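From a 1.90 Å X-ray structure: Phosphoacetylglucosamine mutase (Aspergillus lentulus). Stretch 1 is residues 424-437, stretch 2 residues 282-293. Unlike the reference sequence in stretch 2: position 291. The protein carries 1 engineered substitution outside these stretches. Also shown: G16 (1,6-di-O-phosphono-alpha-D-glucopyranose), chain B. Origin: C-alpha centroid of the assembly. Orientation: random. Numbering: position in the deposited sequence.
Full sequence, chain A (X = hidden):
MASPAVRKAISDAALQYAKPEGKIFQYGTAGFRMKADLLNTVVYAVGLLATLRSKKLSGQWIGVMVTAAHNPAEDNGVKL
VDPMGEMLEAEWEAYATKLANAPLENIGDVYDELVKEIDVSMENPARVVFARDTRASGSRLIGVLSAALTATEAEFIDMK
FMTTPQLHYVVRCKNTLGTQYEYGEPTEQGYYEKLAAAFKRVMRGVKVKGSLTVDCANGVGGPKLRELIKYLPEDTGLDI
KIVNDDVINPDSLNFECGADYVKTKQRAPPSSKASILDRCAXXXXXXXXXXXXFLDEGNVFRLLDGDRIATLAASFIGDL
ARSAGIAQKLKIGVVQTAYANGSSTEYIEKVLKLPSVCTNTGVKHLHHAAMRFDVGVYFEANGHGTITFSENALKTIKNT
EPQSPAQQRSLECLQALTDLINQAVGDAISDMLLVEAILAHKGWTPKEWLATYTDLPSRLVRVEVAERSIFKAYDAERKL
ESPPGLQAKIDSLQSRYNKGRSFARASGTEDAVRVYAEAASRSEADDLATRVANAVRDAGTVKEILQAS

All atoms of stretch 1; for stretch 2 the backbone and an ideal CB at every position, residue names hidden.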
ATOM      1  N   ALA A 424       5.992  -4.529  -7.511  1.00 63.91           N
ATOM      2  CA  ALA A 424       6.008  -3.028  -7.281  1.00 54.04           C
ATOM      3  C   ALA A 424       5.234  -2.460  -6.053  1.00 53.02           C
ATOM      4  O   ALA A 424       5.772  -2.361  -4.921  1.00 51.29           O
ATOM      5  CB  ALA A 424       5.741  -2.218  -8.561  1.00 57.43           C
ATOM      6  N   VAL A 425       3.999  -2.042  -6.279  1.00 42.55           N
ATOM      7  CA  VAL A 425       3.122  -1.684  -5.187  1.00 45.92           C
ATOM      8  C   VAL A 425       2.524  -3.038  -4.720  1.00 40.46           C
ATOM      9  O   VAL A 425       2.183  -3.908  -5.505  1.00 49.80           O
ATOM     10  CB  VAL A 425       2.062  -0.604  -5.624  1.00 41.16           C
ATOM     11  CG1 VAL A 425       1.036  -0.279  -4.528  1.00 44.59           C
ATOM     12  CG2 VAL A 425       2.775   0.674  -6.043  1.00 48.48           C
ATOM     13  N   GLY A 426       2.357  -3.189  -3.442  1.00 36.29           N
ATOM     14  CA  GLY A 426       1.844  -4.464  -2.971  1.00 31.49           C
ATOM     15  C   GLY A 426       0.406  -4.685  -3.314  1.00 35.45           C
ATOM     16  O   GLY A 426      -0.301  -3.745  -3.757  1.00 37.39           O
ATOM     17  N   ASP A 427      -0.035  -5.924  -3.140  1.00 23.72           N
ATOM     18  CA  ASP A 427      -1.441  -6.279  -3.369  1.00 20.25           C
ATOM     19  C   ASP A 427      -1.877  -7.086  -2.161  1.00 19.62           C
ATOM     20  O   ASP A 427      -1.420  -8.206  -2.002  1.00 20.96           O
ATOM     21  CB  ASP A 427      -1.521  -7.059  -4.707  1.00 18.25           C
ATOM     22  CG  ASP A 427      -2.894  -7.670  -4.953  1.00 19.71           C
ATOM     23  OD1 ASP A 427      -3.712  -7.692  -4.022  1.00 19.20           O
ATOM     24  OD2 ASP A 427      -3.180  -8.146  -6.064  1.00 22.41           O
ATOM     25  N   ALA A 428      -2.751  -6.545  -1.308  1.00 19.11           N
ATOM     26  CA  ALA A 428      -3.204  -7.231  -0.107  1.00 20.58           C
ATOM     27  C   ALA A 428      -3.791  -8.645  -0.293  1.00 20.63           C
ATOM     28  O   ALA A 428      -3.509  -9.566   0.500  1.00 19.57           O
ATOM     29  CB  ALA A 428      -4.153  -6.382   0.706  1.00 20.54           C
ATOM     30  N   ILE A 429      -4.597  -8.837  -1.335  1.00 17.51           N
ATOM     31  CA  ILE A 429      -5.203 -10.141  -1.490  1.00 16.99           C
ATOM     32  C   ILE A 429      -4.173 -11.157  -1.973  1.00 17.91           C
ATOM     33  O   ILE A 429      -4.241 -12.313  -1.553  1.00 18.68           O
ATOM     34  CB  ILE A 429      -6.391 -10.037  -2.465  1.00 17.06           C
ATOM     35  CG1 ILE A 429      -7.531  -9.247  -1.747  1.00 18.11           C
ATOM     36  CG2 ILE A 429      -6.749 -11.432  -3.056  1.00 15.06           C
ATOM     37  CD1 ILE A 429      -8.778  -8.938  -2.575  1.00 16.08           C
ATOM     38  N   SER A 430      -3.239 -10.746  -2.868  1.00 16.97           N
ATOM     39  CA  SER A 430      -2.131 -11.638  -3.288  1.00 19.72           C
ATOM     40  C   SER A 430      -1.217 -11.961  -2.066  1.00 18.44           C
ATOM     41  O   SER A 430      -0.807 -13.103  -1.876  1.00 15.01           O
ATOM     42  CB  SER A 430      -1.378 -10.879  -4.431  1.00 27.71           C
ATOM     43  OG  SER A 430      -0.032 -11.256  -4.515  1.00 39.07           O
ATOM     44  N   ASP A 431      -0.941 -10.951  -1.225  1.00 16.81           N
ATOM     45  CA  ASP A 431      -0.236 -11.152   0.070  1.00 17.86           C
ATOM     46  C   ASP A 431      -0.976 -12.118   0.996  1.00 17.31           C
ATOM     47  O   ASP A 431      -0.356 -12.965   1.659  1.00 17.89           O
ATOM     48  CB  ASP A 431       0.005  -9.861   0.806  1.00 18.98           C
ATOM     49  CG  ASP A 431       0.966  -8.925   0.094  1.00 20.36           C
ATOM     50  OD1 ASP A 431       1.761  -9.328  -0.790  1.00 18.87           O
ATOM     51  OD2 ASP A 431       0.922  -7.707   0.461  1.00 20.24           O
ATOM     52  N   MET A 432      -2.285 -12.016   1.058  1.00 16.26           N
ATOM     53  CA  MET A 432      -3.057 -13.016   1.807  1.00 16.94           C
ATOM     54  C   MET A 432      -2.821 -14.453   1.247  1.00 18.29           C
ATOM     55  O   MET A 432      -2.562 -15.382   2.024  1.00 17.19           O
ATOM     56  CB  MET A 432      -4.492 -12.666   1.650  1.00 18.93           C
ATOM     57  CG  MET A 432      -5.478 -13.291   2.573  1.00 26.27           C
ATOM     58  SD  MET A 432      -6.947 -13.763   1.594  1.00 52.70           S
ATOM     59  CE  MET A 432      -6.088 -15.357   1.199  1.00 20.40           C
ATOM     60  N   LEU A 433      -2.882 -14.640  -0.097  1.00 16.07           N
ATOM     61  CA  LEU A 433      -2.653 -16.012  -0.607  1.00 17.08           C
ATOM     62  C   LEU A 433      -1.191 -16.446  -0.296  1.00 17.36           C
ATOM     63  O   LEU A 433      -0.900 -17.623  -0.052  1.00 15.03           O
ATOM     64  CB  LEU A 433      -2.866 -16.042  -2.157  1.00 17.69           C
ATOM     65  CG  LEU A 433      -4.344 -15.769  -2.610  1.00 19.03           C
ATOM     66  CD1 LEU A 433      -4.405 -15.645  -4.149  1.00 18.89           C
ATOM     67  CD2 LEU A 433      -5.295 -16.875  -2.092  1.00 17.83           C
ATOM     68  N   LEU A 434      -0.255 -15.499  -0.413  1.00 16.79           N
ATOM     69  CA  LEU A 434       1.134 -15.767  -0.024  1.00 18.25           C
ATOM     70  C   LEU A 434       1.257 -16.300   1.404  1.00 17.94           C
ATOM     71  O   LEU A 434       1.864 -17.379   1.632  1.00 15.79           O
ATOM     72  CB  LEU A 434       1.982 -14.515  -0.180  1.00 19.32           C
ATOM     73  CG  LEU A 434       3.449 -14.536   0.346  1.00 21.28           C
ATOM     74  CD1 LEU A 434       4.293 -15.479  -0.461  1.00 20.85           C
ATOM     75  CD2 LEU A 434       4.049 -13.146   0.366  1.00 21.88           C
ATOM     76  N   VAL A 435       0.661 -15.606   2.338  1.00 15.78           N
ATOM     77  CA  VAL A 435       0.691 -16.043   3.746  1.00 16.13           C
ATOM     78  C   VAL A 435       0.042 -17.434   3.919  1.00 16.64           C
ATOM     79  O   VAL A 435       0.621 -18.351   4.558  1.00 14.32           O
ATOM     80  CB  VAL A 435      -0.050 -15.043   4.644  1.00 16.20           C
ATOM     81  CG1 VAL A 435      -0.261 -15.627   6.027  1.00 17.48           C
ATOM     82  CG2 VAL A 435       0.774 -13.736   4.749  1.00 16.00           C
ATOM     83  N   GLU A 436      -1.089 -17.606   3.270  1.00 15.42           N
ATOM     84  CA  GLU A 436      -1.753 -18.935   3.308  1.00 16.32           C
ATOM     85  C   GLU A 436      -0.848 -20.078   2.786  1.00 15.66           C
ATOM     86  O   GLU A 436      -0.791 -21.158   3.423  1.00 16.73           O
ATOM     87  CB  GLU A 436      -3.100 -18.916   2.553  1.00 16.90           C
ATOM     88  CG  GLU A 436      -4.206 -18.064   3.312  1.00 17.90           C
ATOM     89  CD  GLU A 436      -4.443 -18.546   4.754  1.00 20.16           C
ATOM     90  OE1 GLU A 436      -4.621 -19.781   4.974  1.00 20.83           O
ATOM     91  OE2 GLU A 436      -4.421 -17.709   5.693  1.00 20.05           O
ATOM     92  N   ALA A 437      -0.192 -19.833   1.629  1.00 16.11           N
ATOM     93  CA  ALA A 437       0.723 -20.782   1.047  1.00 16.48           C
ATOM     94  C   ALA A 437       1.898 -21.031   1.989  1.00 16.69           C
ATOM     95  O   ALA A 437       2.306 -22.194   2.189  1.00 16.43           O
ATOM     96  CB  ALA A 437       1.244 -20.263  -0.316  1.00 15.77           C
ATOM     97  N   UNK A 282      -7.611  -8.792   8.196  1.00 13.98           N
ATOM     98  CA  UNK A 282      -8.446  -7.650   7.804  1.00 13.97           C
ATOM     99  C   UNK A 282      -7.786  -6.955   6.633  1.00 15.11           C
ATOM    100  O   UNK A 282      -6.592  -6.705   6.673  1.00 13.88           O
ATOM    101  CB  UNK A 282      -8.652  -6.677   8.967  1.00 13.97           C
ATOM    102  N   UNK A 283      -8.569  -6.662   5.582  1.00 13.88           N
ATOM    103  CA  UNK A 283      -8.128  -5.808   4.495  1.00 15.14           C
ATOM    104  C   UNK A 283      -8.553  -4.384   4.848  1.00 15.64           C
ATOM    105  O   UNK A 283      -9.257  -4.179   5.799  1.00 13.96           O
ATOM    106  CB  UNK A 283      -8.707  -6.257   3.152  1.00 15.14           C
ATOM    107  N   UNK A 284      -8.142  -3.403   4.057  1.00 15.03           N
ATOM    108  CA  UNK A 284      -8.744  -2.067   4.244  1.00 15.96           C
ATOM    109  C   UNK A 284      -9.688  -1.756   3.083  1.00 16.23           C
ATOM    110  O   UNK A 284      -9.959  -2.642   2.262  1.00 16.55           O
ATOM    111  CB  UNK A 284      -7.662  -0.990   4.350  1.00 15.96           C
ATOM    112  N   UNK A 285     -10.239  -0.532   3.077  1.00 16.44           N
ATOM    113  CA  UNK A 285     -11.296  -0.099   2.123  1.00 18.12           C
ATOM    114  C   UNK A 285     -10.937  -0.162   0.633  1.00 17.63           C
ATOM    115  O   UNK A 285     -11.853  -0.325  -0.187  1.00 17.61           O
ATOM    116  CB  UNK A 285     -11.692   1.343   2.448  1.00 18.12           C
ATOM    117  N   UNK A 286      -9.659  -0.026   0.233  1.00 16.21           N
ATOM    118  CA  UNK A 286      -9.277  -0.259  -1.208  1.00 17.19           C
ATOM    119  C   UNK A 286      -8.477  -1.579  -1.417  1.00 15.58           C
ATOM    120  O   UNK A 286      -7.851  -1.827  -2.486  1.00 16.02           O
ATOM    121  CB  UNK A 286      -8.436   0.915  -1.714  1.00 17.19           C
ATOM    122  N   UNK A 287      -8.460  -2.399  -0.365  1.00 15.82           N
ATOM    123  CA  UNK A 287      -7.767  -3.705  -0.349  1.00 15.91           C
ATOM    124  C   UNK A 287      -6.260  -3.563  -0.717  1.00 17.65           C
ATOM    125  O   UNK A 287      -5.707  -4.340  -1.510  1.00 15.95           O
ATOM    126  CB  UNK A 287      -8.452  -4.665  -1.324  1.00 15.91           C
ATOM    127  N   UNK A 288      -5.611  -2.583  -0.089  1.00 16.65           N
ATOM    128  CA  UNK A 288      -4.209  -2.507  -0.293  1.00 18.92           C
ATOM    129  C   UNK A 288      -3.375  -2.584   0.991  1.00 18.27           C
ATOM    130  O   UNK A 288      -2.174  -2.251   1.008  1.00 17.57           O
ATOM    131  CB  UNK A 288      -3.896  -1.209  -1.041  1.00 18.92           C
ATOM    132  N   UNK A 289      -4.021  -3.033   2.052  1.00 15.45           N
ATOM    133  CA  UNK A 289      -3.337  -3.397   3.316  1.00 14.53           C
ATOM    134  C   UNK A 289      -3.943  -4.707   3.767  1.00 15.53           C
ATOM    135  O   UNK A 289      -5.166  -4.906   3.615  1.00 13.98           O
ATOM    136  CB  UNK A 289      -3.483  -2.319   4.392  1.00 14.53           C
ATOM    137  N   UNK A 290      -3.114  -5.561   4.384  1.00 14.68           N
ATOM    138  CA  UNK A 290      -3.681  -6.722   5.091  1.00 14.48           C
ATOM    139  C   UNK A 290      -2.931  -6.909   6.422  1.00 15.16           C
ATOM    140  O   UNK A 290      -1.712  -6.798   6.450  1.00 14.15           O
ATOM    141  CB  UNK A 290      -3.588  -7.986   4.233  1.00 14.48           C
ATOM    142  N   UNK A 291      -3.658  -7.146   7.502  1.00 14.87           N
ATOM    143  CA  UNK A 291      -3.070  -7.932   8.606  1.00 16.84           C
ATOM    144  C   UNK A 291      -3.799  -9.049   9.128  1.00 16.10           C
ATOM    145  O   UNK A 291      -4.950  -9.190   8.844  1.00 18.28           O
ATOM    146  CB  UNK A 291      -2.789  -7.023   9.804  1.00 16.84           C
ATOM    147  N   UNK A 292      -3.092  -9.855   9.896  1.00 15.03           N
ATOM    148  CA  UNK A 292      -3.649 -11.096  10.409  1.00 15.07           C
ATOM    149  C   UNK A 292      -3.764 -10.970  11.900  1.00 14.96           C
ATOM    150  O   UNK A 292      -3.046 -10.160  12.504  1.00 15.52           O
ATOM    151  CB  UNK A 292      -2.796 -12.306  10.022  1.00 15.07           C
ATOM    152  N   UNK A 293      -4.589 -11.828  12.529  1.00 15.89           N
ATOM    153  CA  UNK A 293      -4.749 -11.801  13.972  1.00 15.14           C
ATOM    154  C   UNK A 293      -5.596 -13.007  14.343  1.00 15.76           C
ATOM    155  O   UNK A 293      -6.205 -13.664  13.481  1.00 16.05           O
ATOM    156  CB  UNK A 293      -5.383 -10.494  14.451  1.00 15.14           C
TER
HETATM  157  C1  G16 B 601      -0.903   5.442   2.682  1.00 19.76           C
HETATM  158  C2  G16 B 601       0.448   5.044   2.096  1.00 27.33           C
HETATM  159  C3  G16 B 601       1.253   4.198   3.133  1.00 24.16           C
HETATM  160  C4  G16 B 601       1.439   4.877   4.478  1.00 22.73           C
HETATM  161  C5  G16 B 601       0.061   5.242   5.013  1.00 22.52           C
HETATM  162  C6  G16 B 601       0.070   6.178   6.199  1.00 20.51           C
HETATM  163  O1  G16 B 601      -1.662   4.258   2.942  1.00 20.16           O
HETATM  164  O2  G16 B 601       0.353   4.340   0.819  1.00 31.53           O
HETATM  165  O3  G16 B 601       2.427   3.834   2.523  1.00 27.54           O
HETATM  166  O4  G16 B 601       2.100   4.039   5.524  1.00 22.37           O
HETATM  167  O5  G16 B 601      -0.680   6.056   4.071  1.00 20.78           O
HETATM  168  O6  G16 B 601       0.758   7.435   5.760  1.00 16.99           O
HETATM  169  P   G16 B 601       0.826   8.683   6.794  1.00 16.36           P
HETATM  170  O1P G16 B 601       1.379   8.174   8.146  1.00 15.51           O
HETATM  171  O2P G16 B 601      -0.619   9.192   7.015  1.00 16.18           O
HETATM  172  O3P G16 B 601       1.636   9.815   6.127  1.00 18.19           O
HETATM  173  P'  G16 B 601      -3.118   3.964   2.250  1.00 18.22           P
HETATM  174  O1X G16 B 601      -3.081   4.539   0.809  1.00 17.73           O
HETATM  175  O2X G16 B 601      -4.171   4.812   3.034  1.00 17.83           O
HETATM  176  O3X G16 B 601      -3.446   2.525   2.451  1.00 18.11           O

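Stretch 2 runs from a strand through a turn into a second strand, and the helix 428-437 packs against it, with contacts from Ala428 to Glu436. Position 282 has extended backbone angles and a CB with nothing of stretch 1 nearby, so stretch 1 sets no preference; the residue is Ser282. Position 283 points its CB toward stretch 1, 5.2 Å from Ala428 CB, with the aliphatic side of Ile429 nearby. A medium or large apolar side chain would suit this space. It is Leu283, whose CD2 lies 4.0 Å from Ala428 CB and whose CD1 lies 4.1 Å from Ile429 CG1.

Positions 284 to 287 form a type I beta turn, closed by the bond from N of 287 to O of 284. At 284 the CB is sideways and finds no partner in stretch 1, but a short acceptor could bind the backbone amides that follow. Asp284 does so: its OD1 accepts from N of 288 at 3.0 Å. Position 285, in the turn and out of reach, would accept many residues and is Gly285; 286, also out of reach, is Asp286.

Position 287 has phi/psi of 56/47, a left-handed conformation that favours glycine, asparagine or aspartate. Its CB points toward the helix, 4.5 Å from Ile429 CD1 and 5.1 Å from Ala428 CB, which suits a small apolar group. The residue is Ala287, with CB 4.4 Å from Ile429 CD1. A water joins the stretches here, donating to Ala287 O (2.7 Å) and Asp427 OD1 (2.6 Å) and accepting from Ile429 N (3.0 Å).

Position 288 is where the backbones come together, CA of 288 lying 4.8 Å from Ala428 CA. The CB is sideways, 5.2 Å from Gly426 O, so a carbonyl acceptor invites a donor such as serine, asparagine or lysine. The deposited residue is instead Asp288, with OD1 2.7 Å from Gly426 O; whether a proton lies between them is left open by the geometry. At 289 the CB points away from stretch 1, and a long basic side chain would suit the phosphate of the sugar bisphosphate. Arg289 donates from NE to G16 O3X (3.0 Å) and from NH2 to G16 O1 (3.2 Å).

Position 290 points its CB toward the helix, 3.9 Å from Ala428 CB. An aliphatic side chain, valine, isoleucine or leucine, fits this surface. Ile290 reaches Met432 CB with CD1 at 3.4 Å and Asp431 CB with CG2 at 4.0 Å. Position 291 is out of reach; Leu291 replaces the reference Val.

At 292 the CB again points toward stretch 1 but stands well back from it, leaving room for a long side chain near Met432, Val435 and the carboxylate of Glu436. An aromatic with a polar tip, or a long basic chain, would serve. Tyr292 lays one ring face against Val435 CG1, 3.9 Å from the ring centroid, while its OH donates to Glu436 OE2 at 2.7 Å. Position 293 is out of reach and is Tyr293.

Stretch 2 (282-293) SLDGDADRILYY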
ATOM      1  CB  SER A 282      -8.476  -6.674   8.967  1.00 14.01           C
ATOM      2  OG  SER A 282      -9.466  -7.068   9.931  1.00 17.91           O
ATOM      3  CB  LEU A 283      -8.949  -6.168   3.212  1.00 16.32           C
ATOM      4  CG  LEU A 283      -8.799  -7.623   2.745  1.00 19.36           C
ATOM      5  CD1 LEU A 283      -9.621  -7.863   1.477  1.00 17.84           C
ATOM      6  CD2 LEU A 283      -7.303  -7.956   2.529  1.00 19.59           C
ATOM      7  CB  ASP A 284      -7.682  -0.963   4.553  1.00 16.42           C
ATOM      8  CG  ASP A 284      -6.818  -0.662   3.380  1.00 19.82           C
ATOM      9  OD1 ASP A 284      -6.830  -1.482   2.397  1.00 19.90           O
ATOM     10  OD2 ASP A 284      -6.116   0.395   3.413  1.00 21.56           O
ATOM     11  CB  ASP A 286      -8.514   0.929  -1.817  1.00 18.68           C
ATOM     12  CG  ASP A 286      -7.131   1.132  -1.214  1.00 19.97           C
ATOM     13  OD1 ASP A 286      -6.961   0.645  -0.073  1.00 19.59           O
ATOM     14  OD2 ASP A 286      -6.222   1.809  -1.847  1.00 19.63           O
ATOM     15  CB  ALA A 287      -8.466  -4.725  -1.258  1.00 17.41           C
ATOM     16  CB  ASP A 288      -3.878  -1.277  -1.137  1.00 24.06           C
ATOM     17  CG  ASP A 288      -2.619  -1.523  -1.991  1.00 28.15           C
ATOM     18  OD1 ASP A 288      -2.262  -2.713  -2.255  1.00 37.96           O
ATOM     19  OD2 ASP A 288      -1.984  -0.545  -2.282  1.00 38.38           O
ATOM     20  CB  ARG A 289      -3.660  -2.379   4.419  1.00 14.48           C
ATOM     21  CG  ARG A 289      -3.078  -1.001   4.161  1.00 15.11           C
ATOM     22  CD  ARG A 289      -3.421  -0.131   5.385  1.00 15.43           C
ATOM     23  NE  ARG A 289      -3.055   1.279   5.131  1.00 15.49           N
ATOM     24  CZ  ARG A 289      -3.042   2.205   6.082  1.00 17.30           C
ATOM     25  NH1 ARG A 289      -3.401   1.879   7.318  1.00 14.99           N
ATOM     26  NH2 ARG A 289      -2.768   3.462   5.808  1.00 17.22           N
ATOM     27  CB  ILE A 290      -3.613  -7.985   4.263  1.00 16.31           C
ATOM     28  CG1 ILE A 290      -4.298  -9.170   5.015  1.00 19.26           C
ATOM     29  CG2 ILE A 290      -2.208  -8.251   3.727  1.00 14.63           C
ATOM     30  CD1 ILE A 290      -4.598 -10.319   4.109  1.00 20.01           C
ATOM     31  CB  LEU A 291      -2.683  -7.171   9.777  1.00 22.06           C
ATOM     32  CG  LEU A 291      -3.211  -6.033  10.411  1.00 25.34           C
ATOM     33  CD1 LEU A 291      -2.242  -5.253   9.497  1.00 18.51           C
ATOM     34  CD2 LEU A 291      -4.716  -6.094  10.256  1.00 19.28           C
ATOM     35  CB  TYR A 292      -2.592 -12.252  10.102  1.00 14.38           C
ATOM     36  CG  TYR A 292      -2.952 -13.037   8.814  1.00 14.94           C
ATOM     37  CD1 TYR A 292      -2.667 -12.471   7.529  1.00 14.00           C
ATOM     38  CD2 TYR A 292      -3.592 -14.287   8.902  1.00 14.23           C
ATOM     39  CE1 TYR A 292      -2.999 -13.153   6.333  1.00 13.98           C
ATOM     40  CE2 TYR A 292      -3.898 -15.039   7.717  1.00 13.92           C
ATOM     41  CZ  TYR A 292      -3.613 -14.444   6.442  1.00 14.76           C
ATOM     42  OH  TYR A 292      -3.842 -15.140   5.261  1.00 15.33           O
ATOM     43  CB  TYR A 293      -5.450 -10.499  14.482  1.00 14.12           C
ATOM     44  CG  TYR A 293      -6.709 -10.152  13.709  1.00 15.34           C
ATOM     45  CD1 TYR A 293      -8.036 -10.550  14.186  1.00 15.46           C
ATOM     46  CD2 TYR A 293      -6.599  -9.413  12.508  1.00 15.15           C
ATOM     47  CE1 TYR A 293      -9.174 -10.191  13.445  1.00 16.33           C
ATOM     48  CE2 TYR A 293      -7.734  -9.044  11.789  1.00 15.69           C
ATOM     49  CZ  TYR A 293      -9.018  -9.463  12.248  1.00 18.06           C
ATOM     50  OH  TYR A 293     -10.123  -9.055  11.505  1.00 16.83           O
TER
HETATM   51  O   HOH W   1      -5.857  -6.685  -2.935  1.00 21.02           O
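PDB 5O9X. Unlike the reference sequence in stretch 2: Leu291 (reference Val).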